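Local coordinates for iron-binding protein (Staphylococcus epidermidis, PDB 4M7O), which probably binds iron or an iron complex outside the cell, as a periplasmic-type solute-binding protein serving uptake, at residues 35-41 with 126-132. Numbering follows the deposited sequence.
Sequences ILYRLGI and IGQLTDR
Arg132 clasps the carbonyl oxygen of Leu39 side-on with two nitrogens, NH2 to Leu39 O at 2.7 Å and NE to the same atom at 2.9 Å. The oxygen lies close to the guanidinium plane; NH2 approaches in the carbonyl plane, whereas NE is tilted 28° from it, and both hydrogen bonds are clearly bent. The arginine chain folds twice, chi2 -69° and chi3 -73°, which brings NE and NH2 up to Leu39 O. Because Leu39 O takes both donors, the helix end and the guanidinium are fixed against each other; the positive group there may also offset the negative end of the helix dipole. Ile41 CG2 lies over one face of the guanidinium, 3.5 Å from Arg132 NE. At Gly40, with positive phi, the helix closes in a Schellman motif, Ile41 N bonding back to Leu36 O and Gly40 N to Tyr37 O.

On the partner segment, Ile126 O accepts Thr130 N and Thr130 OG1 from opposite faces of its plane, OG1 at 2.9 Å. The threonine hydroxyl is thereby satisfied within its own helix end, and Ile41 CD1 rests 3.7 Å from Thr130 CB, with Thr130 OG1 and Thr130 CG2 at nearly the same distance. Arg132 N bonds to Gly127 O as the chain turns to the N-cap position of helix 133-152. Deeper in, Ile126 CG2 meets Leu39 CD1 at 3.8 Å and Leu36 CD2, while Ile126 CD1 abuts Ile35 CD1 at 3.7 Å. Leu36 and Ile126 also pack on Leu84 of strand 82-86, placing both helix ends against the parallel sheet. Arg132, the N-cap residue, ties Leu39 to the start of helix 133-152, where Leu39 packs on Gln135 and Ala136. Such helix-on-sheet packing is typical of the Rossmann-like alpha/beta lobe of periplasmic binding proteins.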
loop_
_atom_site.group_PDB
_atom_site.type_symbol
_atom_site.label_atom_id
_atom_site.label_comp_id
_atom_site.label_asym_id
_atom_site.label_seq_id
_atom_site.Cartn_x
_atom_site.Cartn_y
_atom_site.Cartn_z
ATOM N N ILE A 35 -10.538 -3.158 6.274
ATOM C CA ILE A 35 -10.653 -2.517 7.573
ATOM C C ILE A 35 -12.092 -2.614 8.093
ATOM O O ILE A 35 -12.313 -2.896 9.274
ATOM C CB ILE A 35 -10.243 -1.032 7.494
ATOM C CG1 ILE A 35 -8.749 -0.900 7.164
ATOM C CG2 ILE A 35 -10.582 -0.309 8.794
ATOM C CD1 ILE A 35 -8.335 0.513 6.797
ATOM N N LEU A 36 -13.060 -2.360 7.217
ATOM C CA LEU A 36 -14.477 -2.460 7.576
ATOM C C LEU A 36 -14.820 -3.844 8.103
ATOM O O LEU A 36 -15.541 -3.977 9.096
ATOM C CB LEU A 36 -15.366 -2.128 6.370
ATOM C CG LEU A 36 -15.445 -0.642 6.031
ATOM C CD1 LEU A 36 -16.165 -0.417 4.685
ATOM C CD2 LEU A 36 -16.171 0.083 7.173
ATOM N N TYR A 37 -14.309 -4.877 7.436
ATOM C CA TYR A 37 -14.558 -6.249 7.868
ATOM C C TYR A 37 -13.916 -6.482 9.230
ATOM O O TYR A 37 -14.519 -7.118 10.090
ATOM C CB TYR A 37 -14.026 -7.259 6.841
ATOM C CG TYR A 37 -15.074 -7.791 5.888
ATOM C CD1 TYR A 37 -15.422 -7.093 4.745
ATOM C CD2 TYR A 37 -15.704 -9.003 6.127
ATOM C CE1 TYR A 37 -16.348 -7.586 3.871
ATOM C CE2 TYR A 37 -16.652 -9.493 5.259
ATOM C CZ TYR A 37 -16.969 -8.781 4.133
ATOM O OH TYR A 37 -17.915 -9.254 3.261
ATOM N N ARG A 38 -12.707 -5.955 9.439
ATOM C CA ARG A 38 -12.011 -6.181 10.721
ATOM C C ARG A 38 -12.677 -5.399 11.864
ATOM O O ARG A 38 -12.474 -5.696 13.037
ATOM C CB ARG A 38 -10.514 -5.853 10.618
ATOM C CG ARG A 38 -9.699 -6.847 9.771
ATOM C CD ARG A 38 -9.679 -8.261 10.381
ATOM N NE ARG A 38 -9.149 -8.257 11.739
ATOM C CZ ARG A 38 -7.851 -8.189 12.047
ATOM N NH1 ARG A 38 -6.934 -8.119 11.095
ATOM N NH2 ARG A 38 -7.466 -8.192 13.316
ATOM N N LEU A 39 -13.492 -4.413 11.512
ATOM C CA LEU A 39 -14.243 -3.652 12.508
ATOM C C LEU A 39 -15.560 -4.340 12.862
ATOM O O LEU A 39 -16.271 -3.898 13.774
ATOM C CB LEU A 39 -14.514 -2.218 12.027
ATOM C CG LEU A 39 -13.266 -1.336 11.874
ATOM C CD1 LEU A 39 -13.643 0.107 11.553
ATOM C CD2 LEU A 39 -12.410 -1.398 13.125
ATOM N N GLY A 40 -15.875 -5.424 12.150
ATOM C CA GLY A 40 -17.056 -6.218 12.458
ATOM C C GLY A 40 -18.284 -5.780 11.676
ATOM O O GLY A 40 -19.395 -6.236 11.941
ATOM N N ILE A 41 -18.095 -4.903 10.697
ATOM C CA ILE A 41 -19.242 -4.394 9.952
ATOM C C ILE A 41 -19.234 -4.770 8.470
ATOM O O ILE A 41 -19.811 -4.064 7.646
ATOM C CB ILE A 41 -19.447 -2.859 10.155
ATOM C CG1 ILE A 41 -18.203 -2.067 9.753
ATOM C CG2 ILE A 41 -19.809 -2.549 11.605
ATOM C CD1 ILE A 41 -18.353 -0.565 9.975
ATOM N N ILE A 126 -11.598 5.564 10.600
ATOM C CA ILE A 126 -12.746 4.796 10.126
ATOM C C ILE A 126 -13.539 4.260 11.311
ATOM O O ILE A 126 -14.768 4.164 11.251
ATOM C CB ILE A 126 -12.317 3.643 9.209
ATOM C CG1 ILE A 126 -11.660 4.206 7.952
ATOM C CG2 ILE A 126 -13.530 2.746 8.848
ATOM C CD1 ILE A 126 -10.979 3.151 7.106
ATOM N N GLY A 127 -12.839 3.918 12.392
ATOM C CA GLY A 127 -13.503 3.493 13.610
ATOM C C GLY A 127 -14.391 4.585 14.170
ATOM O O GLY A 127 -15.516 4.322 14.591
ATOM N N GLN A 128 -13.899 5.820 14.177
ATOM C CA GLN A 128 -14.683 6.907 14.748
ATOM C C GLN A 128 -15.839 7.286 13.831
ATOM O O GLN A 128 -16.908 7.666 14.295
ATOM C CB GLN A 128 -13.810 8.120 15.035
ATOM C CG GLN A 128 -14.577 9.284 15.637
ATOM C CD GLN A 128 -13.659 10.321 16.241
ATOM O OE1 GLN A 128 -12.445 10.289 16.023
ATOM N NE2 GLN A 128 -14.229 11.246 17.015
ATOM N N LEU A 129 -15.620 7.162 12.526
ATOM C CA LEU A 129 -16.637 7.484 11.532
ATOM C C LEU A 129 -17.844 6.555 11.659
ATOM O O LEU A 129 -18.988 7.004 11.605
ATOM C CB LEU A 129 -16.030 7.397 10.122
ATOM C CG LEU A 129 -16.995 7.445 8.934
ATOM C CD1 LEU A 129 -17.712 8.782 8.850
ATOM C CD2 LEU A 129 -16.286 7.130 7.623
ATOM N N THR A 130 -17.573 5.268 11.861
ATOM C CA THR A 130 -18.608 4.231 11.890
ATOM C C THR A 130 -19.020 3.817 13.289
ATOM O O THR A 130 -19.674 2.787 13.453
ATOM C CB THR A 130 -18.115 2.943 11.206
ATOM O OG1 THR A 130 -16.954 2.452 11.898
ATOM C CG2 THR A 130 -17.750 3.209 9.766
ATOM N N ASP A 131 -18.622 4.598 14.289
ATOM C CA ASP A 131 -18.934 4.277 15.684
ATOM C C ASP A 131 -18.494 2.853 16.031
ATOM O O ASP A 131 -19.235 2.087 16.635
ATOM C CB ASP A 131 -20.430 4.475 15.973
ATOM C CG ASP A 131 -20.734 4.560 17.458
ATOM O OD1 ASP A 131 -19.806 4.849 18.240
ATOM O OD2 ASP A 131 -21.902 4.343 17.846
ATOM N N ARG A 132 -17.279 2.502 15.630
ATOM C CA ARG A 132 -16.701 1.213 15.976
ATOM C C ARG A 132 -15.339 1.453 16.607
ATOM O O ARG A 132 -14.367 0.785 16.263
ATOM C CB ARG A 132 -16.561 0.344 14.721
ATOM C CG ARG A 132 -17.876 0.129 13.991
ATOM C CD ARG A 132 -18.815 -0.752 14.787
ATOM N NE ARG A 132 -18.372 -2.143 14.755
ATOM C CZ ARG A 132 -18.906 -3.126 15.473
ATOM N NH1 ARG A 132 -19.922 -2.889 16.291
ATOM N NH2 ARG A 132 -18.426 -4.354 15.368
#